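Local coordinates for uncharacterized protein (Enterococcus faecalis, PDB 3B48) that probably acts as a DhaM-type phosphoryl carrier, passing phosphate from phosphoenolpyruvate along histidines toward DhaL and dihydroxyacetone, at residues B[9-14]-B[77-82]; B[19-24]-B[101-106]; B[56-61]-B[89-94]; B[66-71]-B[107-112]. All coordinates share one frame; numbering follows the deposited sequence. Where two conformers were deposited one is given.

Contacts 1 and 4 pack helices on opposite faces of one parallel sheet, while contacts 2 and 3 join helices to one another. Contact 1 packs helix 75-84 against strand 6-11; contact 4 packs helix 102-113 against the neighbouring strand 66-71. Contacts 2 and 4 share helix 102-113, their centres about 9 Å apart, and meet where Phe-70 CE1 lies 3.3 Å from Gly-105 C. Leu-10 CD1 links contact 1 to contact 2, 3.7 Å from Ile-21 CG2. Contact 3 is peripheral, about 21 Å from contact 2 between centres. His-13 follows strand 6-11 in contact 1, the place where mannose-type IIA domains carry their phosphorylated histidine, so the active site is probably there.

Contact 1 of 4, residues B[9-14]-B[77-82]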
loop_
_atom_site.group_PDB
_atom_site.type_symbol
_atom_site.label_atom_id
_atom_site.label_comp_id
_atom_site.label_asym_id
_atom_site.label_seq_id
_atom_site.Cartn_x
_atom_site.Cartn_y
_atom_site.Cartn_z
ATOM N N LEU B 9 13.242 1.868 -0.088
ATOM C CA LEU B 9 12.946 2.719 1.064
ATOM C C LEU B 9 11.465 3.076 1.017
ATOM O O LEU B 9 10.958 3.630 0.005
ATOM C CB LEU B 9 13.832 3.978 1.102
ATOM C CG LEU B 9 15.366 3.945 1.268
ATOM C CD1 LEU B 9 16.114 3.249 0.089
ATOM C CD2 LEU B 9 15.855 5.397 1.452
ATOM N N LEU B 10 10.811 2.711 2.124
ATOM C CA LEU B 10 9.376 2.757 2.307
ATOM C C LEU B 10 9.040 3.892 3.267
ATOM O O LEU B 10 9.312 3.791 4.473
ATOM C CB LEU B 10 8.880 1.430 2.922
ATOM C CG LEU B 10 9.267 0.119 2.210
ATOM C CD1 LEU B 10 8.913 -1.049 3.113
ATOM C CD2 LEU B 10 8.489 0.034 0.946
ATOM N N VAL B 11 8.445 4.952 2.722
ATOM C CA VAL B 11 8.040 6.139 3.506
ATOM C C VAL B 11 6.514 6.230 3.710
ATOM O O VAL B 11 5.749 6.013 2.801
ATOM C CB VAL B 11 8.605 7.422 2.884
ATOM C CG1 VAL B 11 8.459 8.592 3.853
ATOM C CG2 VAL B 11 10.083 7.165 2.471
ATOM N N SER B 12 6.094 6.495 4.944
ATOM C CA SER B 12 4.676 6.586 5.234
ATOM C C SER B 12 4.534 7.415 6.475
ATOM O O SER B 12 5.509 7.589 7.168
ATOM C CB SER B 12 4.101 5.170 5.462
ATOM O OG SER B 12 2.705 5.187 5.709
ATOM N N HIS B 13 3.331 7.914 6.770
ATOM C CA HIS B 13 3.012 8.316 8.154
ATOM C C HIS B 13 3.079 7.160 9.155
ATOM O O HIS B 13 3.437 7.351 10.278
ATOM C CB HIS B 13 1.625 8.946 8.242
ATOM C CG HIS B 13 1.598 10.388 7.875
ATOM N ND1 HIS B 13 0.761 11.295 8.490
ATOM C CD2 HIS B 13 2.316 11.090 6.970
ATOM C CE1 HIS B 13 0.961 12.492 7.972
ATOM N NE2 HIS B 13 1.900 12.392 7.046
ATOM N N SER B 14 2.724 5.959 8.717
ATOM C CA SER B 14 2.529 4.812 9.609
ATOM C C SER B 14 3.751 3.924 9.559
ATOM O O SER B 14 4.126 3.439 8.489
ATOM C CB SER B 14 1.262 4.033 9.180
ATOM O OG SER B 14 1.099 2.769 9.805
ATOM N N VAL B 77 5.221 11.905 0.908
ATOM C CA VAL B 77 5.581 12.291 -0.451
ATOM C C VAL B 77 6.511 13.492 -0.408
ATOM O O VAL B 77 7.577 13.479 -1.042
ATOM C CB VAL B 77 4.295 12.585 -1.316
ATOM C CG1 VAL B 77 4.640 13.188 -2.689
ATOM C CG2 VAL B 77 3.490 11.298 -1.501
ATOM N N LEU B 78 6.097 14.520 0.335
ATOM C CA LEU B 78 6.909 15.713 0.539
ATOM C C LEU B 78 8.288 15.373 1.132
ATOM O O LEU B 78 9.322 15.863 0.629
ATOM C CB LEU B 78 6.176 16.756 1.396
ATOM C CG LEU B 78 6.978 18.049 1.600
ATOM C CD1 LEU B 78 7.132 18.840 0.288
ATOM C CD2 LEU B 78 6.368 18.935 2.677
ATOM N N SER B 79 8.307 14.538 2.174
ATOM C CA SER B 79 9.561 14.123 2.837
ATOM C C SER B 79 10.536 13.390 1.896
ATOM O O SER B 79 11.760 13.542 2.003
ATOM C CB SER B 79 9.244 13.282 4.082
ATOM O OG SER B 79 10.320 12.437 4.443
ATOM N N SER B 80 9.985 12.596 0.981
ATOM C CA SER B 80 10.762 11.950 -0.079
ATOM C C SER B 80 11.352 12.926 -1.111
ATOM O O SER B 80 12.430 12.673 -1.648
ATOM C CB SER B 80 9.869 10.963 -0.818
ATOM O OG SER B 80 9.562 9.919 0.044
ATOM N N GLU B 81 10.630 14.017 -1.382
ATOM C CA GLU B 81 11.083 15.045 -2.323
ATOM C C GLU B 81 12.112 15.974 -1.695
ATOM O O GLU B 81 13.096 16.335 -2.346
ATOM C CB GLU B 81 9.911 15.877 -2.911
ATOM C CG GLU B 81 8.877 15.045 -3.679
ATOM C CD GLU B 81 7.525 15.749 -3.956
ATOM O OE1 GLU B 81 7.214 16.827 -3.397
ATOM O OE2 GLU B 81 6.756 15.194 -4.754
ATOM N N LEU B 82 11.864 16.373 -0.444
ATOM C CA LEU B 82 12.790 17.256 0.294
ATOM C C LEU B 82 14.137 16.600 0.624
ATOM O O LEU B 82 15.150 17.288 0.725
ATOM C CB LEU B 82 12.165 17.764 1.586
ATOM C CG LEU B 82 10.880 18.605 1.589
ATOM C CD1 LEU B 82 10.385 18.731 3.011
ATOM C CD2 LEU B 82 11.089 19.994 0.962
#
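Strand 6-11 and helix 75-84 come closest where Val-11 faces Ser-80, their CA atoms 7.4 Å apart, and no hydrogen bond joins the two segments. The contact is carried by the fork of Val-11, which points at the helix. Its CG2 lies 3.7 Å from Ser-80 OG. This branch stands beside the backbone N while CG1 is turned anti to it (chi1 -167°), which spreads both methyls toward the helix. Ser-79 also points this way, but it was modelled in two conformers and its approach to CG1 is doubtful.

Ser-80 OG can face an apolar methyl because it is hydrogen-bonded to the carbonyl O of Ala-76, one turn earlier. Serine suits the place twice over: it is small, and its hydroxyl is satisfied within its own helix. A branched valine suits a strand and presents two methyls close to the backbone.

After the strand the chain makes an ST turn, in which Ser-14 N donates to Ser-12 OG (3.1 Å), and Ser-14 then caps helix 15-27. Between them His-13, whose NE2 is hydrogen-bonded to Ser-75 OG, stands where mannose-type IIA domains carry the phosphorylated histidine and is probably the phosphate carrier. Strand 66-71 pairs with strand 6-11 and lays Ile-69 and Ala-71 against Ser-80, while Ile-54 of helix 51-60 flanks Val-11 on the same face of the sheet.

Contact 2 of 4, residues B[19-24]-B[101-106]; sequences DGIKEM and PLVEGA
Glu-104 OE2, on the same helical turn that brings Leu-102 and Val-103 to Ile-21, is gripped twice: by the backbone N of Leu-102 of the second subunit and, in a salt bridge, by Lys-132 NZ of its own chain. In exchange Leu-102 N donates to Glu-104 OE2 of the second subunit, so the helix start is tied across the dimer interface.

The contact between the segments is wholly apolar. Ile-21 points at the other helix, and its chain, extended at chi2 (174°), pushes CD1 against Leu-102, 3.6 Å from CG and 3.8 Å from CD2. Its CG1 rests 4.0 Å from Val-103 CG2. Met-24, a selenomethionine, bends at chi3 (64°) and sets its terminal CE on Val-103 CG1 at 3.7 Å, the two side chains crossing at about a right angle. The axes of the two short segments stay 10.6 Å apart and cross at -30°, a gap that apolar side chains of middling length span.

Beneath them, Leu-10 of strand 6-11 touches Ile-21, Leu-102 and Ala-106. Two roughly parallel helices side by side on one face of a parallel sheet of strand order 2-1-3-4 are characteristic of the three-layer alpha/beta fold of mannose-type IIA domains.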
loop_
_atom_site.group_PDB
_atom_site.type_symbol
_atom_site.label_atom_id
_atom_site.label_comp_id
_atom_site.label_asym_id
_atom_site.label_seq_id
_atom_site.Cartn_x
_atom_site.Cartn_y
_atom_site.Cartn_z
ATOM N N ASP B 19 6.636 -1.346 8.325
ATOM C CA ASP B 19 7.130 -2.566 8.963
ATOM C C ASP B 19 6.367 -3.764 8.362
ATOM O O ASP B 19 6.940 -4.790 8.060
ATOM C CB ASP B 19 6.871 -2.579 10.493
ATOM C CG ASP B 19 7.769 -1.646 11.296
ATOM O OD1 ASP B 19 8.885 -1.280 10.905
ATOM O OD2 ASP B 19 7.341 -1.304 12.400
ATOM N N GLY B 20 5.054 -3.615 8.238
ATOM C CA GLY B 20 4.201 -4.663 7.686
ATOM C C GLY B 20 4.575 -5.048 6.276
ATOM O O GLY B 20 4.613 -6.240 5.937
ATOM N N ILE B 21 4.866 -4.043 5.448
ATOM C CA ILE B 21 5.311 -4.285 4.056
ATOM C C ILE B 21 6.624 -5.074 4.045
ATOM O O ILE B 21 6.756 -6.065 3.327
ATOM C CB ILE B 21 5.559 -2.986 3.298
ATOM C CG1 ILE B 21 4.276 -2.196 3.062
ATOM C CG2 ILE B 21 6.233 -3.250 1.948
ATOM C CD1 ILE B 21 4.595 -0.832 2.422
ATOM N N LYS B 22 7.585 -4.618 4.848
ATOM C CA LYS B 22 8.917 -5.213 4.906
ATOM C C LYS B 22 8.855 -6.675 5.353
ATOM O O LYS B 22 9.399 -7.586 4.699
ATOM C CB LYS B 22 9.841 -4.385 5.803
ATOM C CG LYS B 22 11.117 -5.118 6.285
ATOM C CD LYS B 22 12.099 -4.111 6.889
ATOM C CE LYS B 22 13.280 -4.771 7.566
ATOM N NZ LYS B 22 14.269 -5.339 6.615
ATOM N N GLU B 23 8.164 -6.884 6.455
ATOM C CA GLU B 23 7.895 -8.215 6.980
ATOM C C GLU B 23 7.191 -9.130 5.967
ATOM O O GLU B 23 7.590 -10.278 5.805
ATOM C CB GLU B 23 7.122 -8.066 8.301
ATOM C CG GLU B 23 6.012 -9.071 8.610
ATOM C CD GLU B 23 5.322 -8.738 9.931
ATOM O OE1 GLU B 23 6.017 -8.202 10.838
ATOM O OE2 GLU B 23 4.096 -9.011 10.073
HETATM N N MSE B 24 6.178 -8.596 5.273
HETATM C CA MSE B 24 5.391 -9.358 4.284
HETATM C C MSE B 24 6.227 -9.772 3.092
HETATM O O MSE B 24 6.263 -10.930 2.720
HETATM C CB MSE B 24 4.175 -8.570 3.819
HETATM C CG MSE B 24 3.238 -9.377 2.942
HETATM SE SE MSE B 24 1.744 -8.316 2.267
HETATM C CE MSE B 24 2.768 -7.042 1.172
ATOM N N PRO B 101 2.465 2.896 -6.476
ATOM C CA PRO B 101 1.857 2.779 -5.163
ATOM C C PRO B 101 2.800 2.079 -4.211
ATOM O O PRO B 101 3.642 1.286 -4.647
ATOM C CB PRO B 101 0.588 1.958 -5.402
ATOM C CG PRO B 101 0.758 1.291 -6.700
ATOM C CD PRO B 101 1.797 2.050 -7.485
ATOM N N LEU B 102 2.653 2.407 -2.925
ATOM C CA LEU B 102 3.552 1.991 -1.889
ATOM C C LEU B 102 3.733 0.450 -1.754
ATOM O O LEU B 102 4.869 -0.052 -1.900
ATOM C CB LEU B 102 3.146 2.637 -0.546
ATOM C CG LEU B 102 4.007 2.275 0.665
ATOM C CD1 LEU B 102 5.507 2.709 0.535
ATOM C CD2 LEU B 102 3.416 2.784 1.946
ATOM N N VAL B 103 2.654 -0.278 -1.432
ATOM C CA VAL B 103 2.747 -1.733 -1.232
ATOM C C VAL B 103 3.104 -2.458 -2.547
ATOM O O VAL B 103 4.132 -3.161 -2.642
ATOM C CB VAL B 103 1.431 -2.345 -0.625
ATOM C CG1 VAL B 103 1.581 -3.890 -0.465
ATOM C CG2 VAL B 103 1.092 -1.699 0.723
ATOM N N GLU B 104 2.251 -2.254 -3.546
ATOM C CA GLU B 104 2.368 -2.932 -4.813
ATOM C C GLU B 104 3.598 -2.547 -5.619
ATOM O O GLU B 104 4.227 -3.410 -6.195
ATOM C CB GLU B 104 1.088 -2.788 -5.638
ATOM C CG GLU B 104 -0.185 -3.315 -4.922
ATOM C CD GLU B 104 -0.915 -2.225 -4.103
ATOM O OE1 GLU B 104 -0.315 -1.180 -3.741
ATOM O OE2 GLU B 104 -2.104 -2.412 -3.833
ATOM N N GLY B 105 3.950 -1.267 -5.666
ATOM C CA GLY B 105 5.219 -0.848 -6.291
ATOM C C GLY B 105 6.437 -1.526 -5.676
ATOM O O GLY B 105 7.235 -2.162 -6.378
ATOM N N ALA B 106 6.555 -1.433 -4.351
ATOM C CA ALA B 106 7.705 -2.028 -3.635
ATOM C C ALA B 106 7.835 -3.547 -3.888
ATOM O O ALA B 106 8.940 -4.070 -4.132
ATOM C CB ALA B 106 7.585 -1.728 -2.140
#

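Contact 3 of 4, residues B[56-61]-B[89-94]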
loop_
_atom_site.group_PDB
_atom_site.type_symbol
_atom_site.label_atom_id
_atom_site.label_comp_id
_atom_site.label_asym_id
_atom_site.label_seq_id
_atom_site.Cartn_x
_atom_site.Cartn_y
_atom_site.Cartn_z
ATOM N N ASP B 56 19.734 9.932 6.560
ATOM C CA ASP B 56 20.568 9.053 7.376
ATOM C C ASP B 56 20.710 7.636 6.773
ATOM O O ASP B 56 21.802 7.103 6.715
ATOM C CB ASP B 56 20.007 8.950 8.788
ATOM C CG ASP B 56 20.184 10.228 9.599
ATOM O OD1 ASP B 56 21.160 10.999 9.372
ATOM O OD2 ASP B 56 19.334 10.448 10.490
ATOM N N THR B 57 19.607 7.042 6.323
ATOM C CA THR B 57 19.648 5.731 5.681
ATOM C C THR B 57 20.592 5.708 4.479
ATOM O O THR B 57 21.478 4.856 4.415
ATOM C CB THR B 57 18.226 5.259 5.304
ATOM O OG1 THR B 57 17.430 5.173 6.499
ATOM C CG2 THR B 57 18.276 3.929 4.628
ATOM N N ILE B 58 20.434 6.656 3.556
ATOM C CA ILE B 58 21.380 6.798 2.438
ATOM C C ILE B 58 22.828 7.071 2.895
ATOM O O ILE B 58 23.776 6.499 2.367
ATOM C CB ILE B 58 20.984 7.931 1.458
ATOM C CG1 ILE B 58 19.506 7.880 1.019
ATOM C CG2 ILE B 58 22.032 8.085 0.320
ATOM C CD1 ILE B 58 19.059 6.651 0.419
ATOM N N ASN B 59 22.995 7.940 3.879
ATOM C CA ASN B 59 24.322 8.232 4.393
ATOM C C ASN B 59 24.973 7.039 5.132
ATOM O O ASN B 59 26.192 6.918 5.152
ATOM C CB ASN B 59 24.306 9.493 5.264
ATOM C CG ASN B 59 24.524 10.778 4.455
ATOM O OD1 ASN B 59 25.214 10.783 3.428
ATOM N ND2 ASN B 59 23.954 11.877 4.934
ATOM N N GLU B 60 24.160 6.162 5.713
ATOM C CA GLU B 60 24.665 5.036 6.494
ATOM C C GLU B 60 24.922 3.795 5.628
ATOM O O GLU B 60 25.619 2.873 6.047
ATOM C CB GLU B 60 23.716 4.716 7.666
ATOM C CG GLU B 60 23.938 5.630 8.879
ATOM C CD GLU B 60 22.657 6.023 9.631
ATOM O OE1 GLU B 60 21.542 5.575 9.258
ATOM O OE2 GLU B 60 22.774 6.800 10.610
ATOM N N ALA B 61 24.370 3.804 4.416
ATOM C CA ALA B 61 24.531 2.716 3.450
ATOM C C ALA B 61 25.843 2.844 2.659
ATOM O O ALA B 61 26.495 3.886 2.696
ATOM C CB ALA B 61 23.330 2.683 2.493
ATOM N N GLU B 89 25.536 15.627 -4.808
ATOM C CA GLU B 89 25.321 15.374 -6.236
ATOM C C GLU B 89 25.544 13.905 -6.648
ATOM O O GLU B 89 24.763 13.340 -7.415
ATOM C CB GLU B 89 26.272 16.260 -7.027
ATOM C CG GLU B 89 25.618 17.234 -7.988
ATOM C CD GLU B 89 26.493 18.472 -8.248
ATOM O OE1 GLU B 89 27.695 18.441 -7.894
ATOM O OE2 GLU B 89 25.973 19.480 -8.788
ATOM N N ASP B 90 26.631 13.300 -6.163
ATOM C CA ASP B 90 26.895 11.879 -6.403
ATOM C C ASP B 90 25.712 11.009 -5.942
ATOM O O ASP B 90 25.393 10.007 -6.579
ATOM C CB ASP B 90 28.238 11.414 -5.768
ATOM C CG ASP B 90 28.572 12.122 -4.411
ATOM O OD1 ASP B 90 28.318 11.531 -3.324
ATOM O OD2 ASP B 90 29.101 13.270 -4.432
ATOM N N GLN B 91 25.059 11.422 -4.857
ATOM C CA GLN B 91 23.978 10.644 -4.214
ATOM C C GLN B 91 22.642 10.763 -4.949
ATOM O O GLN B 91 21.856 9.809 -4.973
ATOM C CB GLN B 91 23.781 11.063 -2.749
ATOM C CG GLN B 91 24.966 10.787 -1.844
ATOM C CD GLN B 91 24.788 11.348 -0.428
ATOM O OE1 GLN B 91 24.346 12.482 -0.233
ATOM N NE2 GLN B 91 25.165 10.556 0.560
ATOM N N GLN B 92 22.392 11.936 -5.528
ATOM C CA GLN B 92 21.196 12.188 -6.302
ATOM C C GLN B 92 21.109 11.276 -7.507
ATOM O O GLN B 92 20.029 10.836 -7.868
ATOM C CB GLN B 92 21.136 13.660 -6.722
ATOM C CG GLN B 92 20.624 14.618 -5.622
ATOM C CD GLN B 92 20.800 16.086 -6.002
ATOM O OE1 GLN B 92 21.539 16.395 -6.922
ATOM N NE2 GLN B 92 20.144 16.991 -5.277
ATOM N N LYS B 93 22.249 10.966 -8.108
ATOM C CA LYS B 93 22.326 10.112 -9.302
ATOM C C LYS B 93 21.915 8.659 -8.980
ATOM O O LYS B 93 21.532 7.877 -9.866
ATOM C CB LYS B 93 23.739 10.206 -9.912
ATOM C CG LYS B 93 24.059 9.186 -11.012
ATOM C CD LYS B 93 25.119 9.684 -11.973
ATOM C CE LYS B 93 24.533 10.670 -12.996
ATOM N NZ LYS B 93 25.573 11.639 -13.445
ATOM N N HIS B 94 21.976 8.327 -7.692
ATOM C CA HIS B 94 21.559 7.027 -7.211
ATOM C C HIS B 94 20.224 7.028 -6.453
ATOM O O HIS B 94 19.868 6.027 -5.856
ATOM C CB HIS B 94 22.690 6.405 -6.385
ATOM C CG HIS B 94 23.944 6.204 -7.171
ATOM N ND1 HIS B 94 23.964 5.528 -8.376
ATOM C CD2 HIS B 94 25.214 6.623 -6.955
ATOM C CE1 HIS B 94 25.193 5.529 -8.859
ATOM N NE2 HIS B 94 25.972 6.181 -8.013
#
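Helix 51-60, in its last turn, and the short helix 89-92 approach most nearly at Ile-58 and Gln-91, whose CA atoms are 8.1 Å apart; side chains alone bridge that distance. Gln-91 does most of the reaching. With CG anti to the carbonyl carbon and the chain extended beyond it, its amide is carried over to the neighbouring helix. There NE2 donates to Asn-59 OD1 at 2.9 Å, with an N-H...O angle of 158°.

The two ends of this bond differ in quality. Asn-59 OD1 lies in the amide plane of Gln-91, as the N-H direction requires, but the donor stands 35° above the carbonyl plane of Asn-59 and so is not on a lone pair. The two amide planes are also turned against each other, by 36°. Ile-58 contributes its CG2, 4.0 Å from Gln-91 NE2, as the two side chains slide past each other in opposite directions. Isoleucine fits here because its CD1 packs on the ring of Phe-67 of strand 66-71, whereas Asn-59 is exposed to solvent, where an amide is at home.

Gln-91 OE1 is in turn hydrogen-bonded to the backbone N of Glu-88. An accepting oxygen on one side and a donating nitrogen on the other together fix which way the Gln-91 amide is turned. The contact therefore rests on one neutral amide-to-amide bond beside a single apolar methyl, Ile-58 CG2, which lies over a face of the Gln-91 amide near NE2: a link with no net charge, modest in strength and partly accessible to solvent.

Contact 4 of 4, residues B[66-71]-B[107-112]; sequences EFLIFA and FASAIT
Ser-109 is the central residue: it points from helix 102-113 at strand 66-71 and fits between Leu-68 and Phe-70, two residues on the same face of the strand. Its OG meets the ring of Phe-70 at the edge and in the ring plane, 3.3 Å from CZ, with CB close behind at 3.7 Å from the same carbon. Leu-68 flanks the serine with CD1, 3.9 Å from OG and 4.1 Å from CB.

Both strand residues point at the helix. In Phe-70, CG stands beside the backbone N (chi1 -53°), a turn that brings the rim of the ring, and not a face, to Ser-109. A large flat residue suits the centre of the sheet because it also packs on Ile-8 of strand 6-11 and on Val-98. Serine is short, so its hydroxyl can sit at the ring edge; the CA atoms of Leu-68 and Ser-109 are 8.5 Å apart.

Helix 119-127 packs alongside, where Ile-122 touches Leu-68 and its carbonyl O takes a weak hydrogen bond with Ser-109 OG. Helix 102-113 thus lies on the sheet face opposite to helix 75-84, as in a three-layer alpha/beta sandwich. No hydrogen bond runs between strand and helix, so cohesion here is by packing. The hydrogens on a phenyl rim carry slight positive charge, which probably makes the ring edge a tolerable neighbour for a buried hydroxyl oxygen whose hydrogen bond to Ile-122 O is weak.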
loop_
_atom_site.group_PDB
_atom_site.type_symbol
_atom_site.label_atom_id
_atom_site.label_comp_id
_atom_site.label_asym_id
_atom_site.label_seq_id
_atom_site.Cartn_x
_atom_site.Cartn_y
_atom_site.Cartn_z
ATOM N N GLU B 66 21.772 1.494 -5.567
ATOM C CA GLU B 66 20.657 2.262 -6.122
ATOM C C GLU B 66 19.553 2.313 -5.101
ATOM O O GLU B 66 19.151 1.274 -4.577
ATOM C CB GLU B 66 20.126 1.591 -7.390
ATOM C CG GLU B 66 21.239 1.316 -8.372
ATOM C CD GLU B 66 21.946 2.593 -8.812
ATOM O OE1 GLU B 66 21.319 3.687 -8.736
ATOM O OE2 GLU B 66 23.118 2.484 -9.250
ATOM N N PHE B 67 19.071 3.513 -4.806
ATOM C CA PHE B 67 18.046 3.684 -3.761
ATOM C C PHE B 67 16.709 4.055 -4.365
ATOM O O PHE B 67 16.568 5.140 -4.960
ATOM C CB PHE B 67 18.453 4.735 -2.728
ATOM C CG PHE B 67 19.779 4.458 -2.053
ATOM C CD1 PHE B 67 19.851 3.596 -0.947
ATOM C CD2 PHE B 67 20.948 5.080 -2.508
ATOM C CE1 PHE B 67 21.056 3.338 -0.321
ATOM C CE2 PHE B 67 22.165 4.836 -1.902
ATOM C CZ PHE B 67 22.238 3.971 -0.803
ATOM N N LEU B 68 15.746 3.148 -4.185
ATOM C CA LEU B 68 14.357 3.288 -4.679
ATOM C C LEU B 68 13.398 3.724 -3.586
ATOM O O LEU B 68 13.215 3.016 -2.579
ATOM C CB LEU B 68 13.862 1.968 -5.291
ATOM C CG LEU B 68 14.828 1.137 -6.144
ATOM C CD1 LEU B 68 14.044 0.153 -7.006
ATOM C CD2 LEU B 68 15.817 1.953 -7.003
ATOM N N ILE B 69 12.814 4.905 -3.769
ATOM C CA ILE B 69 11.958 5.529 -2.738
ATOM C C ILE B 69 10.461 5.434 -3.063
ATOM O O ILE B 69 10.024 5.964 -4.078
ATOM C CB ILE B 69 12.388 7.021 -2.420
ATOM C CG1 ILE B 69 13.631 7.061 -1.522
ATOM C CG2 ILE B 69 11.320 7.743 -1.647
ATOM C CD1 ILE B 69 14.927 6.797 -2.210
ATOM N N PHE B 70 9.715 4.716 -2.218
ATOM C CA PHE B 70 8.264 4.634 -2.292
ATOM C C PHE B 70 7.594 5.371 -1.102
ATOM O O PHE B 70 8.050 5.272 0.037
ATOM C CB PHE B 70 7.782 3.178 -2.322
ATOM C CG PHE B 70 8.421 2.351 -3.385
ATOM C CD1 PHE B 70 7.698 1.959 -4.506
ATOM C CD2 PHE B 70 9.759 1.974 -3.290
ATOM C CE1 PHE B 70 8.297 1.207 -5.500
ATOM C CE2 PHE B 70 10.346 1.194 -4.284
ATOM C CZ PHE B 70 9.623 0.826 -5.386
ATOM N N ALA B 71 6.534 6.120 -1.393
ATOM C CA ALA B 71 5.721 6.777 -0.360
ATOM C C ALA B 71 4.251 6.507 -0.647
ATOM O O ALA B 71 3.871 6.167 -1.778
ATOM C CB ALA B 71 6.002 8.284 -0.294
ATOM N N PHE B 107 6.702 -4.251 -3.835
ATOM C CA PHE B 107 6.705 -5.693 -3.994
ATOM C C PHE B 107 7.156 -6.011 -5.406
ATOM O O PHE B 107 7.976 -6.910 -5.600
ATOM C CB PHE B 107 5.325 -6.334 -3.679
ATOM C CG PHE B 107 5.219 -7.790 -4.100
ATOM C CD1 PHE B 107 5.691 -8.819 -3.267
ATOM C CD2 PHE B 107 4.703 -8.133 -5.347
ATOM C CE1 PHE B 107 5.636 -10.150 -3.679
ATOM C CE2 PHE B 107 4.610 -9.484 -5.741
ATOM C CZ PHE B 107 5.084 -10.480 -4.895
ATOM N N ALA B 108 6.598 -5.287 -6.385
ATOM C CA ALA B 108 7.007 -5.412 -7.791
ATOM C C ALA B 108 8.506 -5.091 -7.972
ATOM O O ALA B 108 9.247 -5.900 -8.545
ATOM C CB ALA B 108 6.169 -4.540 -8.666
ATOM N N SER B 109 8.980 -3.946 -7.462
ATOM C CA SER B 109 10.434 -3.706 -7.495
ATOM C C SER B 109 11.207 -4.875 -6.883
ATOM O O SER B 109 12.134 -5.352 -7.475
ATOM C CB SER B 109 10.823 -2.372 -6.845
ATOM O OG SER B 109 10.462 -1.312 -7.715
ATOM N N ALA B 110 10.795 -5.351 -5.714
ATOM C CA ALA B 110 11.539 -6.414 -5.004
ATOM C C ALA B 110 11.570 -7.753 -5.728
ATOM O O ALA B 110 12.581 -8.455 -5.721
ATOM C CB ALA B 110 10.996 -6.599 -3.596
ATOM N N ILE B 111 10.450 -8.136 -6.331
ATOM C CA ILE B 111 10.380 -9.446 -6.920
ATOM C C ILE B 111 11.158 -9.483 -8.242
ATOM O O ILE B 111 11.665 -10.545 -8.639
ATOM C CB ILE B 111 8.897 -9.980 -7.012
ATOM C CG1 ILE B 111 8.745 -11.349 -6.295
ATOM C CG2 ILE B 111 8.325 -9.928 -8.467
ATOM C CD1 ILE B 111 9.926 -12.398 -6.469
ATOM N N THR B 112 11.286 -8.336 -8.902
ATOM C CA THR B 112 11.969 -8.296 -10.207
ATOM C C THR B 112 13.501 -8.109 -10.077
ATOM O O THR B 112 14.262 -8.422 -11.002
ATOM C CB THR B 112 11.335 -7.263 -11.189
ATOM O OG1 THR B 112 11.924 -5.980 -10.995
ATOM C CG2 THR B 112 9.843 -7.142 -10.959
#